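Local structure of glyoxalase-related enzyme, AraC type (Clostridium phytofermentans, 3BT3) at residues 53-66 / 77-89. The protein is of unknown function but belongs to the glyoxalase-related VOC superfamily, and probably forms part of an AraC-type transcription regulator. Numbering follows the deposited sequence.
Sequences DDEGFGDYGCVFDY and PFRGFHLFKGEPI
Strands 58-64 and 81-85 run antiparallel as the two central strands of a four-stranded sheet, zipped by paired backbone hydrogen bonds between Gly61 and Leu83 and between Val63 and Phe81. Leu83 N reaches Gly61 O at 2.7 Å on a nearly straight path (169°). On the face that carries Val63 and Leu83, Val63 CG1 lies 3.7 Å from Leu83 CD1, the two side chains crossing at about a right angle; helix 32-41 packs over both through Val36. Strand order 26-29, 81-85, 58-64, 46-52 with this helix across one face makes up a βαβββ module of the VOC fold, and the chain builds a second such sheet further on. Tyr60, Cys62, His82 and Phe84 occupy the opposite face, where Phe95 of the second subunit meets the rings of His82 and Phe84 edge-to-face. Tyr60 swings CG anti to the backbone N (chi1 180°), which lays its ring alongside that of Phe84, the planes 46° apart. Tyr60 CD1 is 3.5 Å from Phe84 CE1. Asp59 and Tyr60 both face Ala51 of strand 46-52, a classic beta bulge, and across from Asp59, Lys85, its chain bent at three torsions, brings NZ into salt bridges with two carboxylates: Asp59 OD1 at 2.7 Å on the syn side and Asp53 OD2 at 2.9 Å on the anti side, tilted out of the carboxylate plane in both cases. At the other end, Tyr66 OH accepts a hydrogen bond from Arg79 N at 3.2 Å, while Phe64 CD2 meets the edge of the Phe78 ring.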
loop_
_atom_site.group_PDB
_atom_site.type_symbol
_atom_site.label_atom_id
_atom_site.label_comp_id
_atom_site.label_asym_id
_atom_site.label_seq_id
_atom_site.Cartn_x
_atom_site.Cartn_y
_atom_site.Cartn_z
ATOM N N ASP A 53 -19.059 12.593 -5.485
ATOM C CA ASP A 53 -19.518 12.759 -6.862
ATOM C C ASP A 53 -20.865 13.480 -6.877
ATOM O O ASP A 53 -21.378 13.868 -5.829
ATOM C CB ASP A 53 -19.631 11.404 -7.579
ATOM C CG ASP A 53 -20.649 10.465 -6.935
ATOM O OD1 ASP A 53 -21.492 10.918 -6.131
ATOM O OD2 ASP A 53 -20.609 9.259 -7.254
ATOM N N ASP A 54 -21.442 13.661 -8.059
ATOM C CA ASP A 54 -22.716 14.361 -8.155
ATOM C C ASP A 54 -23.866 13.624 -7.472
ATOM O O ASP A 54 -24.892 14.222 -7.150
ATOM C CB ASP A 54 -23.060 14.662 -9.624
ATOM C CG ASP A 54 -22.578 13.580 -10.585
ATOM O OD1 ASP A 54 -21.345 13.403 -10.732
ATOM O OD2 ASP A 54 -23.437 12.909 -11.201
ATOM N N GLU A 55 -23.683 12.332 -7.225
ATOM C CA GLU A 55 -24.716 11.537 -6.583
ATOM C C GLU A 55 -24.520 11.378 -5.070
ATOM O O GLU A 55 -25.301 10.701 -4.405
ATOM C CB GLU A 55 -24.807 10.179 -7.284
ATOM C CG GLU A 55 -25.256 10.319 -8.742
ATOM C CD GLU A 55 -25.216 9.017 -9.531
ATOM O OE1 GLU A 55 -25.809 8.016 -9.068
ATOM O OE2 GLU A 55 -24.603 9.001 -10.627
ATOM N N GLY A 56 -23.481 12.011 -4.531
ATOM C CA GLY A 56 -23.233 11.951 -3.098
ATOM C C GLY A 56 -22.218 10.939 -2.584
ATOM O O GLY A 56 -21.920 10.906 -1.392
ATOM N N PHE A 57 -21.680 10.113 -3.472
ATOM C CA PHE A 57 -20.709 9.101 -3.078
ATOM C C PHE A 57 -19.276 9.627 -3.074
ATOM O O PHE A 57 -18.934 10.539 -3.821
ATOM C CB PHE A 57 -20.840 7.902 -4.010
ATOM C CG PHE A 57 -22.128 7.158 -3.839
ATOM C CD1 PHE A 57 -22.222 6.110 -2.927
ATOM C CD2 PHE A 57 -23.268 7.543 -4.539
ATOM C CE1 PHE A 57 -23.432 5.458 -2.714
ATOM C CE2 PHE A 57 -24.488 6.895 -4.330
ATOM C CZ PHE A 57 -24.569 5.852 -3.417
ATOM N N GLY A 58 -18.438 9.048 -2.227
ATOM C CA GLY A 58 -17.059 9.491 -2.157
ATOM C C GLY A 58 -16.199 9.071 -3.331
ATOM O O GLY A 58 -16.251 7.922 -3.753
ATOM N N ASP A 59 -15.420 10.009 -3.871
ATOM C CA ASP A 59 -14.508 9.722 -4.980
ATOM C C ASP A 59 -13.130 9.495 -4.382
ATOM O O ASP A 59 -12.355 8.677 -4.864
ATOM C CB ASP A 59 -14.399 10.903 -5.952
ATOM C CG ASP A 59 -15.594 11.033 -6.865
ATOM O OD1 ASP A 59 -16.049 9.997 -7.405
ATOM O OD2 ASP A 59 -16.066 12.178 -7.056
ATOM N N TYR A 60 -12.831 10.248 -3.332
ATOM C CA TYR A 60 -11.544 10.143 -2.677
ATOM C C TYR A 60 -11.658 10.335 -1.179
ATOM O O TYR A 60 -12.446 11.158 -0.701
ATOM C CB TYR A 60 -10.560 11.183 -3.223
ATOM C CG TYR A 60 -9.224 11.080 -2.541
ATOM C CD1 TYR A 60 -8.393 9.983 -2.768
ATOM C CD2 TYR A 60 -8.824 12.027 -1.602
ATOM C CE1 TYR A 60 -7.207 9.826 -2.070
ATOM C CE2 TYR A 60 -7.633 11.882 -0.897
ATOM C CZ TYR A 60 -6.831 10.777 -1.139
ATOM O OH TYR A 60 -5.653 10.618 -0.459
ATOM N N GLY A 61 -10.856 9.573 -0.448
ATOM C CA GLY A 61 -10.859 9.665 0.994
ATOM C C GLY A 61 -9.768 8.784 1.556
ATOM O O GLY A 61 -8.900 8.314 0.816
ATOM N N CYS A 62 -9.787 8.558 2.864
ATOM C CA CYS A 62 -8.785 7.696 3.437
ATOM C C CYS A 62 -9.144 7.253 4.829
ATOM O O CYS A 62 -10.036 7.818 5.460
ATOM C CB CYS A 62 -7.425 8.392 3.443
ATOM S SG CYS A 62 -7.385 9.870 4.431
ATOM N N VAL A 63 -8.458 6.212 5.282
ATOM C CA VAL A 63 -8.646 5.672 6.613
ATOM C C VAL A 63 -7.265 5.453 7.219
ATOM O O VAL A 63 -6.309 5.141 6.516
ATOM C CB VAL A 63 -9.440 4.333 6.589
ATOM C CG1 VAL A 63 -10.861 4.605 6.163
ATOM C CG2 VAL A 63 -8.787 3.331 5.637
ATOM N N PHE A 64 -7.161 5.636 8.526
ATOM C CA PHE A 64 -5.898 5.471 9.216
ATOM C C PHE A 64 -6.160 4.929 10.607
ATOM O O PHE A 64 -7.250 5.129 11.166
ATOM C CB PHE A 64 -5.152 6.808 9.285
ATOM C CG PHE A 64 -6.043 8.012 9.136
ATOM C CD1 PHE A 64 -6.906 8.391 10.159
ATOM C CD2 PHE A 64 -6.035 8.755 7.957
ATOM C CE1 PHE A 64 -7.756 9.493 10.014
ATOM C CE2 PHE A 64 -6.877 9.856 7.800
ATOM C CZ PHE A 64 -7.741 10.226 8.831
ATOM N N ASP A 65 -5.161 4.236 11.156
ATOM C CA ASP A 65 -5.286 3.633 12.473
ATOM C C ASP A 65 -5.262 4.621 13.636
ATOM O O ASP A 65 -5.861 4.360 14.670
ATOM C CB ASP A 65 -4.217 2.551 12.664
ATOM C CG ASP A 65 -2.810 3.057 12.396
ATOM O OD1 ASP A 65 -2.487 3.387 11.227
ATOM O OD2 ASP A 65 -2.023 3.126 13.361
ATOM N N TYR A 66 -4.592 5.756 13.468
ATOM C CA TYR A 66 -4.531 6.766 14.528
ATOM C C TYR A 66 -5.720 7.730 14.492
ATOM O O TYR A 66 -6.562 7.646 13.602
ATOM C CB TYR A 66 -3.208 7.549 14.443
ATOM C CG TYR A 66 -2.675 7.760 13.041
ATOM C CD1 TYR A 66 -2.943 8.932 12.331
ATOM C CD2 TYR A 66 -1.905 6.772 12.418
ATOM C CE1 TYR A 66 -2.453 9.117 11.023
ATOM C CE2 TYR A 66 -1.418 6.943 11.119
ATOM C CZ TYR A 66 -1.693 8.111 10.427
ATOM O OH TYR A 66 -1.220 8.253 9.139
ATOM N N PRO A 77 4.556 10.418 7.260
ATOM C CA PRO A 77 3.673 10.300 8.369
ATOM C C PRO A 77 2.180 10.195 7.938
ATOM O O PRO A 77 1.314 10.882 8.455
ATOM C CB PRO A 77 4.206 11.411 9.261
ATOM C CG PRO A 77 5.685 11.351 9.032
ATOM C CD PRO A 77 5.921 10.726 7.672
ATOM N N PHE A 78 1.934 9.312 6.939
ATOM C CA PHE A 78 0.597 8.812 6.436
ATOM C C PHE A 78 0.891 7.335 6.118
ATOM O O PHE A 78 1.695 7.015 5.241
ATOM C CB PHE A 78 -0.003 9.370 5.112
ATOM C CG PHE A 78 -1.349 8.638 4.771
ATOM C CD1 PHE A 78 -2.424 8.705 5.669
ATOM C CD2 PHE A 78 -1.561 7.889 3.624
ATOM C CE1 PHE A 78 -3.627 8.044 5.447
ATOM C CE2 PHE A 78 -2.762 7.221 3.389
ATOM C CZ PHE A 78 -3.798 7.290 4.289
ATOM N N ARG A 79 0.227 6.474 6.839
ATOM C CA ARG A 79 0.364 5.030 6.721
ATOM C C ARG A 79 -0.975 4.293 6.704
ATOM O O ARG A 79 -1.052 3.135 7.098
ATOM C CB ARG A 79 1.229 4.480 7.857
ATOM C CG ARG A 79 0.593 4.576 9.227
ATOM C CD ARG A 79 1.172 3.504 10.124
ATOM N NE ARG A 79 2.627 3.580 10.163
ATOM C CZ ARG A 79 3.320 4.179 11.128
ATOM N NH1 ARG A 79 2.689 4.752 12.147
ATOM N NH2 ARG A 79 4.644 4.216 11.064
ATOM N N GLY A 80 -2.031 4.966 6.260
ATOM C CA GLY A 80 -3.326 4.314 6.192
ATOM C C GLY A 80 -3.602 3.871 4.765
ATOM O O GLY A 80 -2.671 3.575 4.014
ATOM N N PHE A 81 -4.874 3.807 4.391
ATOM C CA PHE A 81 -5.248 3.431 3.029
ATOM C C PHE A 81 -5.862 4.630 2.319
ATOM O O PHE A 81 -6.622 5.390 2.920
ATOM C CB PHE A 81 -6.286 2.306 3.034
ATOM C CG PHE A 81 -5.733 0.959 3.394
ATOM C CD1 PHE A 81 -5.139 0.153 2.427
ATOM C CD2 PHE A 81 -5.809 0.491 4.704
ATOM C CE1 PHE A 81 -4.626 -1.103 2.758
ATOM C CE2 PHE A 81 -5.297 -0.760 5.050
ATOM C CZ PHE A 81 -4.706 -1.560 4.073
ATOM N N HIS A 82 -5.511 4.818 1.054
ATOM C CA HIS A 82 -6.104 5.884 0.259
ATOM C C HIS A 82 -7.325 5.183 -0.318
ATOM O O HIS A 82 -7.214 4.046 -0.762
ATOM C CB HIS A 82 -5.198 6.306 -0.897
ATOM C CG HIS A 82 -4.010 7.111 -0.480
ATOM N ND1 HIS A 82 -2.729 6.599 -0.462
ATOM C CD2 HIS A 82 -3.908 8.401 -0.077
ATOM C CE1 HIS A 82 -1.889 7.539 -0.064
ATOM N NE2 HIS A 82 -2.579 8.641 0.174
ATOM N N LEU A 83 -8.480 5.835 -0.294
ATOM C CA LEU A 83 -9.700 5.234 -0.834
ATOM C C LEU A 83 -10.128 5.940 -2.121
ATOM O O LEU A 83 -10.281 7.166 -2.143
ATOM C CB LEU A 83 -10.832 5.321 0.193
ATOM C CG LEU A 83 -10.525 4.787 1.603
ATOM C CD1 LEU A 83 -11.597 5.259 2.582
ATOM C CD2 LEU A 83 -10.458 3.274 1.583
ATOM N N PHE A 84 -10.312 5.153 -3.181
ATOM C CA PHE A 84 -10.731 5.638 -4.496
ATOM C C PHE A 84 -11.996 4.890 -4.931
ATOM O O PHE A 84 -12.205 3.738 -4.547
ATOM C CB PHE A 84 -9.638 5.364 -5.540
ATOM C CG PHE A 84 -8.338 6.047 -5.258
ATOM C CD1 PHE A 84 -8.172 7.402 -5.542
ATOM C CD2 PHE A 84 -7.282 5.346 -4.692
ATOM C CE1 PHE A 84 -6.963 8.051 -5.265
ATOM C CE2 PHE A 84 -6.074 5.985 -4.412
ATOM C CZ PHE A 84 -5.916 7.342 -4.698
ATOM N N LYS A 85 -12.828 5.538 -5.745
ATOM C CA LYS A 85 -14.047 4.904 -6.241
ATOM C C LYS A 85 -13.657 3.873 -7.300
ATOM O O LYS A 85 -12.860 4.166 -8.193
ATOM C CB LYS A 85 -14.977 5.940 -6.875
ATOM C CG LYS A 85 -16.449 5.686 -6.605
ATOM C CD LYS A 85 -17.291 5.691 -7.871
ATOM C CE LYS A 85 -17.382 7.061 -8.493
ATOM N NZ LYS A 85 -17.966 8.035 -7.541
ATOM N N GLY A 86 -14.208 2.666 -7.195
ATOM C CA GLY A 86 -13.903 1.633 -8.167
ATOM C C GLY A 86 -14.239 0.234 -7.691
ATOM O O GLY A 86 -14.733 0.053 -6.580
ATOM N N GLU A 87 -13.976 -0.762 -8.531
ATOM C CA GLU A 87 -14.245 -2.147 -8.167
ATOM C C GLU A 87 -13.335 -2.581 -7.023
ATOM O O GLU A 87 -12.116 -2.425 -7.093
ATOM C CB GLU A 87 -14.030 -3.081 -9.365
ATOM C CG GLU A 87 -15.165 -3.087 -10.377
ATOM C CD GLU A 87 -16.502 -3.534 -9.778
ATOM O OE1 GLU A 87 -16.530 -4.545 -9.038
ATOM O OE2 GLU A 87 -17.528 -2.872 -10.060
ATOM N N PRO A 88 -13.919 -3.142 -5.957
ATOM C CA PRO A 88 -13.128 -3.592 -4.811
ATOM C C PRO A 88 -12.029 -4.549 -5.266
ATOM O O PRO A 88 -12.174 -5.241 -6.273
ATOM C CB PRO A 88 -14.156 -4.315 -3.934
ATOM C CG PRO A 88 -15.454 -3.708 -4.324
ATOM C CD PRO A 88 -15.326 -3.552 -5.815
ATOM N N ILE A 89 -10.931 -4.593 -4.525
ATOM C CA ILE A 89 -9.850 -5.504 -4.865
ATOM C C ILE A 89 -10.252 -6.927 -4.491
ATOM O O ILE A 89 -10.786 -7.162 -3.407
ATOM C CB ILE A 89 -8.547 -5.146 -4.108
ATOM C CG1 ILE A 89 -7.917 -3.890 -4.733
ATOM C CG2 ILE A 89 -7.567 -6.332 -4.159
ATOM C CD1 ILE A 89 -6.834 -3.248 -3.896
#